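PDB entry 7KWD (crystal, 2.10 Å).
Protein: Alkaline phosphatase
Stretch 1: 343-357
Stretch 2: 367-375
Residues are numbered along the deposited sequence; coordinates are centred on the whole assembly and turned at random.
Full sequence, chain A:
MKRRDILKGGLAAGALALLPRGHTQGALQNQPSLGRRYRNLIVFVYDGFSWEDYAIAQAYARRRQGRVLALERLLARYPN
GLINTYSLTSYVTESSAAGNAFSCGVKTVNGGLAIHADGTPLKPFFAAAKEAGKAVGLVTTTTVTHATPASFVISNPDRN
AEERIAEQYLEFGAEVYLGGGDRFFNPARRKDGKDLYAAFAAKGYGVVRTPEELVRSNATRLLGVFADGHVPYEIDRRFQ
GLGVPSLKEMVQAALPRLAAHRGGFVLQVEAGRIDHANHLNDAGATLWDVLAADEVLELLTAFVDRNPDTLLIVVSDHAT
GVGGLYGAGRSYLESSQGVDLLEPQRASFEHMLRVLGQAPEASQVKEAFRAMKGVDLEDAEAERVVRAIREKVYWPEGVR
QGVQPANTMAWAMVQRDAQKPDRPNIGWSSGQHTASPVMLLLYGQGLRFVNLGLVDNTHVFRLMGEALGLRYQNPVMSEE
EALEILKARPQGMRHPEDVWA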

ATOM      1  N   GLU A 343     -21.731   3.237   4.048  1.00 22.01           N
ATOM      2  CA  GLU A 343     -22.547   4.337   4.546  1.00 32.35           C
ATOM      3  C   GLU A 343     -23.590   3.874   5.564  1.00 29.38           C
ATOM      4  O   GLU A 343     -23.906   4.664   6.471  1.00 31.61           O
ATOM      5  CB  GLU A 343     -23.232   5.071   3.378  1.00 34.03           C
ATOM      6  CG  GLU A 343     -23.989   6.349   3.822  1.00 31.82           C
ATOM      7  CD  GLU A 343     -24.473   7.230   2.637  1.00 45.93           C
ATOM      8  OE1 GLU A 343     -24.740   8.436   2.836  1.00 49.90           O
ATOM      9  OE2 GLU A 343     -24.587   6.714   1.507  1.00 46.11           O
ATOM     10  N   PRO A 344     -24.155   2.663   5.480  1.00 30.69           N
ATOM     11  CA  PRO A 344     -25.113   2.220   6.510  1.00 37.18           C
ATOM     12  C   PRO A 344     -24.500   1.926   7.858  1.00 38.16           C
ATOM     13  O   PRO A 344     -25.265   1.819   8.830  1.00 31.67           O
ATOM     14  CB  PRO A 344     -25.718   0.932   5.910  1.00 33.46           C
ATOM     15  CG  PRO A 344     -25.567   1.132   4.395  1.00 43.44           C
ATOM     16  CD  PRO A 344     -24.201   1.793   4.283  1.00 38.38           C
ATOM     17  N   GLN A 345     -23.175   1.764   7.959  1.00 34.21           N
ATOM     18  CA  GLN A 345     -22.576   1.383   9.238  1.00 29.83           C
ATOM     19  C   GLN A 345     -22.782   2.473  10.280  1.00 27.18           C
ATOM     20  O   GLN A 345     -22.770   3.665   9.977  1.00 28.59           O
ATOM     21  CB  GLN A 345     -21.097   1.069   9.058  1.00 32.89           C
ATOM     22  CG  GLN A 345     -20.899  -0.140   8.187  1.00 27.33           C
ATOM     23  CD  GLN A 345     -19.534  -0.719   8.317  1.00 31.43           C
ATOM     24  OE1 GLN A 345     -18.757  -0.282   9.141  1.00 28.67           O
ATOM     25  NE2 GLN A 345     -19.238  -1.731   7.517  1.00 36.01           N
ATOM     26  N   ARG A 346     -23.032   2.040  11.521  1.00 28.80           N
ATOM     27  CA  ARG A 346     -23.370   2.944  12.607  1.00 29.49           C
ATOM     28  C   ARG A 346     -22.575   2.664  13.883  1.00 29.03           C
ATOM     29  O   ARG A 346     -22.739   3.403  14.866  1.00 27.84           O
ATOM     30  CB  ARG A 346     -24.880   2.877  12.934  1.00 31.14           C
ATOM     31  CG  ARG A 346     -25.815   3.417  11.845  1.00 33.40           C
ATOM     32  CD  ARG A 346     -25.773   4.936  11.761  1.00 37.01           C
ATOM     33  NE  ARG A 346     -26.608   5.410  10.671  1.00 38.86           N
ATOM     34  CZ  ARG A 346     -26.213   5.509   9.408  1.00 42.74           C
ATOM     35  NH1 ARG A 346     -24.972   5.181   9.053  1.00 34.75           N
ATOM     36  NH2 ARG A 346     -27.058   5.960   8.496  1.00 44.98           N
ATOM     37  N   ALA A 347     -21.731   1.632  13.907  1.00 29.71           N
ATOM     38  CA  ALA A 347     -20.888   1.396  15.076  1.00 34.62           C
ATOM     39  C   ALA A 347     -19.710   0.506  14.679  1.00 28.42           C
ATOM     40  O   ALA A 347     -19.714  -0.154  13.634  1.00 26.63           O
ATOM     41  CB  ALA A 347     -21.687   0.751  16.226  1.00 34.23           C
ATOM     42  N   SER A 348     -18.691   0.516  15.530  1.00 27.63           N
ATOM     43  CA  SER A 348     -17.523  -0.326  15.341  1.00 31.62           C
ATOM     44  C   SER A 348     -17.740  -1.720  15.929  1.00 34.06           C
ATOM     45  O   SER A 348     -18.619  -1.940  16.754  1.00 33.52           O
ATOM     46  CB  SER A 348     -16.321   0.308  16.035  1.00 32.30           C
ATOM     47  OG  SER A 348     -16.544   0.355  17.449  1.00 31.05           O
ATOM     48  N   PHE A 349     -16.884  -2.660  15.521  1.00 31.88           N
ATOM     49  CA  PHE A 349     -16.837  -3.972  16.160  1.00 35.91           C
ATOM     50  C   PHE A 349     -16.623  -3.855  17.670  1.00 36.34           C
ATOM     51  O   PHE A 349     -17.104  -4.695  18.432  1.00 35.65           O
ATOM     52  CB  PHE A 349     -15.710  -4.804  15.545  1.00 34.51           C
ATOM     53  CG  PHE A 349     -16.006  -5.357  14.163  1.00 35.93           C
ATOM     54  CD1 PHE A 349     -17.304  -5.532  13.718  1.00 33.16           C
ATOM     55  CD2 PHE A 349     -14.965  -5.730  13.319  1.00 32.16           C
ATOM     56  CE1 PHE A 349     -17.550  -6.065  12.467  1.00 34.83           C
ATOM     57  CE2 PHE A 349     -15.211  -6.247  12.072  1.00 31.69           C
ATOM     58  CZ  PHE A 349     -16.508  -6.425  11.649  1.00 30.13           C
ATOM     59  N   GLU A 350     -15.864  -2.850  18.106  1.00 35.99           N
ATOM     60  CA  GLU A 350     -15.559  -2.676  19.525  1.00 27.49           C
ATOM     61  C   GLU A 350     -16.810  -2.344  20.304  1.00 36.85           C
ATOM     62  O   GLU A 350     -17.018  -2.841  21.419  1.00 36.44           O
ATOM     63  CB  GLU A 350     -14.513  -1.571  19.689  1.00 34.34           C
ATOM     64  CG  GLU A 350     -14.320  -1.052  21.109  1.00 37.94           C
ATOM     65  CD  GLU A 350     -13.244   0.039  21.185  1.00 34.70           C
ATOM     66  OE1 GLU A 350     -13.603   1.236  21.265  1.00 35.61           O
ATOM     67  OE2 GLU A 350     -12.042  -0.300  21.149  1.00 32.08           O
ATOM     68  N   HIS A 351     -17.653  -1.497  19.726  1.00 35.26           N
ATOM     69  CA  HIS A 351     -18.901  -1.129  20.383  1.00 39.87           C
ATOM     70  C   HIS A 351     -19.893  -2.275  20.328  1.00 36.97           C
ATOM     71  O   HIS A 351     -20.505  -2.620  21.344  1.00 36.29           O
ATOM     72  CB  HIS A 351     -19.438   0.111  19.720  1.00 33.24           C
ATOM     73  CG  HIS A 351     -20.696   0.626  20.316  1.00 35.05           C
ATOM     74  ND1 HIS A 351     -20.706   1.512  21.367  1.00 39.29           N
ATOM     75  CD2 HIS A 351     -21.988   0.410  19.983  1.00 37.83           C
ATOM     76  CE1 HIS A 351     -21.954   1.826  21.651  1.00 41.40           C
ATOM     77  NE2 HIS A 351     -22.750   1.175  20.823  1.00 40.02           N
ATOM     78  N   MET A 352     -20.015  -2.919  19.167  1.00 34.81           N
ATOM     79  CA  MET A 352     -20.813  -4.132  19.069  1.00 39.54           C
ATOM     80  C   MET A 352     -20.430  -5.122  20.159  1.00 41.72           C
ATOM     81  O   MET A 352     -21.288  -5.598  20.903  1.00 43.58           O
ATOM     82  CB  MET A 352     -20.654  -4.755  17.680  1.00 36.94           C
ATOM     83  CG  MET A 352     -21.297  -3.894  16.562  1.00 38.51           C
ATOM     84  SD  MET A 352     -20.886  -4.390  14.852  1.00 36.73           S
ATOM     85  CE  MET A 352     -21.619  -6.087  14.888  1.00 40.34           C
ATOM     86  N   LEU A 353     -19.137  -5.434  20.283  1.00 38.25           N
ATOM     87  CA  LEU A 353     -18.710  -6.387  21.301  1.00 38.88           C
ATOM     88  C   LEU A 353     -19.136  -5.914  22.688  1.00 42.86           C
ATOM     89  O   LEU A 353     -19.594  -6.701  23.521  1.00 48.46           O
ATOM     90  CB  LEU A 353     -17.206  -6.568  21.241  1.00 38.35           C
ATOM     91  CG  LEU A 353     -16.599  -7.811  20.607  1.00 43.86           C
ATOM     92  CD1 LEU A 353     -17.588  -8.657  19.838  1.00 43.82           C
ATOM     93  CD2 LEU A 353     -15.417  -7.439  19.686  1.00 37.74           C
ATOM     94  N   ARG A 354     -19.005  -4.624  22.950  1.00 33.23           N
ATOM     95  CA  ARG A 354     -19.433  -4.092  24.237  1.00 40.88           C
ATOM     96  C   ARG A 354     -20.925  -4.329  24.440  1.00 41.47           C
ATOM     97  O   ARG A 354     -21.350  -4.834  25.479  1.00 45.31           O
ATOM     98  CB  ARG A 354     -19.056  -2.618  24.274  1.00 44.07           C
ATOM     99  CG  ARG A 354     -19.088  -1.920  25.581  1.00 56.90           C
ATOM    100  CD  ARG A 354     -18.657  -0.471  25.335  1.00 72.47           C
ATOM    101  NE  ARG A 354     -17.239  -0.371  24.969  1.00 74.41           N
ATOM    102  CZ  ARG A 354     -16.718   0.445  24.041  1.00 78.47           C
ATOM    103  NH1 ARG A 354     -17.483   1.279  23.307  1.00 58.11           N
ATOM    104  NH2 ARG A 354     -15.398   0.421  23.850  1.00 61.26           N
ATOM    105  N   VAL A 355     -21.725  -4.032  23.418  1.00 37.69           N
ATOM    106  CA  VAL A 355     -23.172  -4.204  23.486  1.00 46.47           C
ATOM    107  C   VAL A 355     -23.542  -5.664  23.716  1.00 44.82           C
ATOM    108  O   VAL A 355     -24.475  -5.982  24.463  1.00 49.11           O
ATOM    109  CB  VAL A 355     -23.819  -3.691  22.182  1.00 36.10           C
ATOM    110  CG1 VAL A 355     -25.139  -4.413  21.965  1.00 46.55           C
ATOM    111  CG2 VAL A 355     -23.975  -2.210  22.196  1.00 40.02           C
ATOM    112  N   LEU A 356     -22.856  -6.561  23.018  1.00 38.04           N
ATOM    113  CA  LEU A 356     -23.174  -7.978  23.043  1.00 42.90           C
ATOM    114  C   LEU A 356     -22.820  -8.641  24.369  1.00 52.91           C
ATOM    115  O   LEU A 356     -23.421  -9.663  24.729  1.00 45.44           O
ATOM    116  CB  LEU A 356     -22.420  -8.664  21.917  1.00 39.57           C
ATOM    117  CG  LEU A 356     -22.976  -8.440  20.513  1.00 48.57           C
ATOM    118  CD1 LEU A 356     -22.001  -9.032  19.504  1.00 39.67           C
ATOM    119  CD2 LEU A 356     -24.368  -9.060  20.375  1.00 46.15           C
ATOM    120  N   GLY A 357     -21.834  -8.115  25.078  1.00 46.32           N
ATOM    121  CA  GLY A 357     -21.473  -8.715  26.333  1.00 46.92           C
ATOM    122  C   GLY A 357     -20.865 -10.090  26.141  1.00 44.90           C
ATOM    123  O   GLY A 357     -20.651 -10.568  25.027  1.00 44.98           O
ATOM    124  N   GLU A 367     -28.723  -9.492  15.283  1.00 34.43           N
ATOM    125  CA  GLU A 367     -29.354  -8.186  15.373  1.00 40.52           C
ATOM    126  C   GLU A 367     -28.312  -7.079  15.420  1.00 45.20           C
ATOM    127  O   GLU A 367     -28.518  -6.005  14.838  1.00 39.95           O
ATOM    128  CB  GLU A 367     -30.270  -8.123  16.593  1.00 37.40           C
ATOM    129  CG  GLU A 367     -30.823  -6.746  16.915  1.00 40.25           C
ATOM    130  CD  GLU A 367     -31.578  -6.088  15.772  1.00 48.21           C
ATOM    131  OE1 GLU A 367     -31.868  -6.757  14.745  1.00 49.83           O
ATOM    132  OE2 GLU A 367     -31.879  -4.884  15.917  1.00 44.73           O
ATOM    133  N   ALA A 368     -27.187  -7.318  16.109  1.00 43.09           N
ATOM    134  CA  ALA A 368     -26.139  -6.300  16.199  1.00 41.74           C
ATOM    135  C   ALA A 368     -25.557  -5.984  14.823  1.00 38.19           C
ATOM    136  O   ALA A 368     -25.417  -4.814  14.450  1.00 37.30           O
ATOM    137  CB  ALA A 368     -25.041  -6.762  17.156  1.00 38.54           C
ATOM    138  N   PHE A 369     -25.252  -7.018  14.039  1.00 34.18           N
ATOM    139  CA  PHE A 369     -24.773  -6.798  12.680  1.00 39.17           C
ATOM    140  C   PHE A 369     -25.805  -6.077  11.817  1.00 46.20           C
ATOM    141  O   PHE A 369     -25.443  -5.211  11.004  1.00 36.22           O
ATOM    142  CB  PHE A 369     -24.388  -8.127  12.053  1.00 36.93           C
ATOM    143  CG  PHE A 369     -22.984  -8.540  12.358  1.00 42.42           C
ATOM    144  CD1 PHE A 369     -22.676  -9.078  13.586  1.00 35.88           C
ATOM    145  CD2 PHE A 369     -21.972  -8.387  11.412  1.00 42.48           C
ATOM    146  CE1 PHE A 369     -21.378  -9.459  13.878  1.00 41.14           C
ATOM    147  CE2 PHE A 369     -20.676  -8.770  11.693  1.00 36.70           C
ATOM    148  CZ  PHE A 369     -20.378  -9.305  12.936  1.00 33.40           C
ATOM    149  N   ARG A 370     -27.089  -6.436  11.953  1.00 40.95           N
ATOM    150  CA  ARG A 370     -28.142  -5.739  11.226  1.00 38.23           C
ATOM    151  C   ARG A 370     -28.164  -4.264  11.598  1.00 36.05           C
ATOM    152  O   ARG A 370     -28.160  -3.387  10.730  1.00 37.29           O
ATOM    153  CB  ARG A 370     -29.501  -6.384  11.529  1.00 44.76           C
ATOM    154  CG  ARG A 370     -30.636  -6.114  10.508  1.00 45.73           C
ATOM    155  CD  ARG A 370     -32.046  -6.312  11.132  1.00 55.33           C
ATOM    156  NE  ARG A 370     -32.235  -5.462  12.313  1.00 48.28           N
ATOM    157  CZ  ARG A 370     -32.353  -4.137  12.261  1.00 51.03           C
ATOM    158  NH1 ARG A 370     -32.332  -3.530  11.088  1.00 53.58           N
ATOM    159  NH2 ARG A 370     -32.489  -3.413  13.369  1.00 45.60           N
ATOM    160  N   ALA A 371     -28.194  -3.967  12.883  1.00 40.07           N
ATOM    161  CA  ALA A 371     -28.400  -2.590  13.287  1.00 40.02           C
ATOM    162  C   ALA A 371     -27.162  -1.721  13.107  1.00 36.32           C
ATOM    163  O   ALA A 371     -27.287  -0.543  12.781  1.00 39.86           O
ATOM    164  CB  ALA A 371     -28.846  -2.559  14.747  1.00 40.56           C
ATOM    165  N   MET A 372     -25.971  -2.274  13.277  1.00 37.43           N
ATOM    166  CA  MET A 372     -24.771  -1.458  13.318  1.00 38.84           C
ATOM    167  C   MET A 372     -23.873  -1.609  12.103  1.00 38.14           C
ATOM    168  O   MET A 372     -23.082  -0.698  11.840  1.00 30.36           O
ATOM    169  CB  MET A 372     -24.002  -1.770  14.612  1.00 46.23           C
ATOM    170  CG  MET A 372     -24.778  -1.285  15.863  1.00 46.74           C
ATOM    171  SD  MET A 372     -24.012  -1.663  17.465  1.00 52.40           S
ATOM    172  CE  MET A 372     -25.000  -3.077  17.983  1.00 54.26           C
ATOM    173  N   LYS A 373     -24.016  -2.688  11.327  1.00 34.70           N
ATOM    174  CA  LYS A 373     -23.299  -2.833  10.068  1.00 34.31           C
ATOM    175  C   LYS A 373     -24.178  -2.870   8.819  1.00 33.85           C
ATOM    176  O   LYS A 373     -23.630  -2.824   7.719  1.00 33.60           O
ATOM    177  CB  LYS A 373     -22.442  -4.112  10.104  1.00 33.60           C
ATOM    178  CG  LYS A 373     -21.310  -4.041  11.153  1.00 38.78           C
ATOM    179  CD  LYS A 373     -20.339  -2.891  10.849  1.00 31.82           C
ATOM    180  CE  LYS A 373     -19.025  -3.019  11.656  1.00 36.18           C
ATOM    181  NZ  LYS A 373     -18.363  -1.676  11.775  1.00 30.34           N
ATOM    182  N   GLY A 374     -25.504  -2.912   8.948  1.00 35.88           N
ATOM    183  CA  GLY A 374     -26.362  -3.073   7.795  1.00 32.25           C
ATOM    184  C   GLY A 374     -26.217  -4.418   7.103  1.00 37.66           C
ATOM    185  O   GLY A 374     -26.391  -4.509   5.887  1.00 38.09           O
ATOM    186  N   VAL A 375     -25.887  -5.460   7.853  1.00 29.91           N
ATOM    187  CA  VAL A 375     -25.544  -6.773   7.320  1.00 43.29           C
ATOM    188  C   VAL A 375     -26.539  -7.790   7.871  1.00 43.46           C
ATOM    189  O   VAL A 375     -26.898  -7.733   9.053  1.00 38.26           O
ATOM    190  CB  VAL A 375     -24.098  -7.175   7.706  1.00 42.05           C
ATOM    191  CG1 VAL A 375     -23.858  -8.689   7.569  1.00 36.45           C
ATOM    192  CG2 VAL A 375     -23.083  -6.408   6.861  1.00 39.27           C
TER
HETATM  193  O   HOH W   1     -21.314  -2.912   6.152  1.00 32.62           O

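The contact between 343-357 and 367-375 has two parts: a polar seam where the loop 344-348 runs beside the end of the second helix, and an apolar layer where helix 349-356 packs on helix 367-373. The helix axes approach to 10.6 Å with 140° between their N-to-C directions, and the two stretches together bury 667 Å².

The seam centres on one acceptor, M372 O. R346 N donates to it at 2.8 Å with an N-H...O angle of 171°, nearly linear and therefore a strong bond. A347 N adds a weak bond to M372 O at 3.4 Å and 141°, and Q345 CA lies 3.4 Å from the same oxygen with 132° at the hydrogen, a CA-H...O contact. Three successive residues thus converge on a single carbonyl near the end of the helix. The close backbones allow this, with the CA of Q345 only 4.4 Å from the CA of K373.

K373 supplies the complementary donor. Its CA-to-CB bond points away from the first stretch, but chi1 and chi2 are both m and the chain then extends through two t torsions, so the amino group comes back to it. K373 NZ donates to A347 O at 2.8 Å and to Q345 OE1 at 3.0 Å, and it is also bonded elsewhere in the structure. A buried lysine needs such compensation for its charge. F349 adds to it: K373 NZ lies 4.8 Å from the centroid of the F349 ring, 27° off the normal, an off-centre cation-pi contact, while K373 CE touches F349 CE1 at 3.5 Å. The amide of Q345 is used at both ends, since Q345 NE2 donates at 2.8 Å to a water that in turn donates to K373 O at 2.8 Å.

Polar groups within the first stretch are also paired. R346 turns its guanidinium away from the second stretch, and R346 NH1 donates to E343 O and to Q345 O, each at 2.8 Å, bracing the loop. S348, with chi1 p, caps the following helix: S348 OG accepts from H351 N at 3.1 Å and 155°.

M352 is the knob of the apolar layer, seated among A368, F369, M372 and K373. M352 CE lies 3.6 Å from the F369 ring centroid and 20° off its normal, a CH-pi contact over the face. The small side chain of A368 faces the first helix, where A368 CB meets M352 CE at 4.2 Å and L356 CD2 at 4.0 Å. The flexible thioether of M372 extends along the first stretch: M372 SD is 3.6 Å from both A347 CB and M352 CG, and it approaches the H351 ring at its edge, 3.8 Å from H351 CD2.

G374 leaves the helix with a positive phi of 66°, which favours glycine. An ideal CB there would point toward the first stretch and lie a tight 3.0 Å from P344 CB.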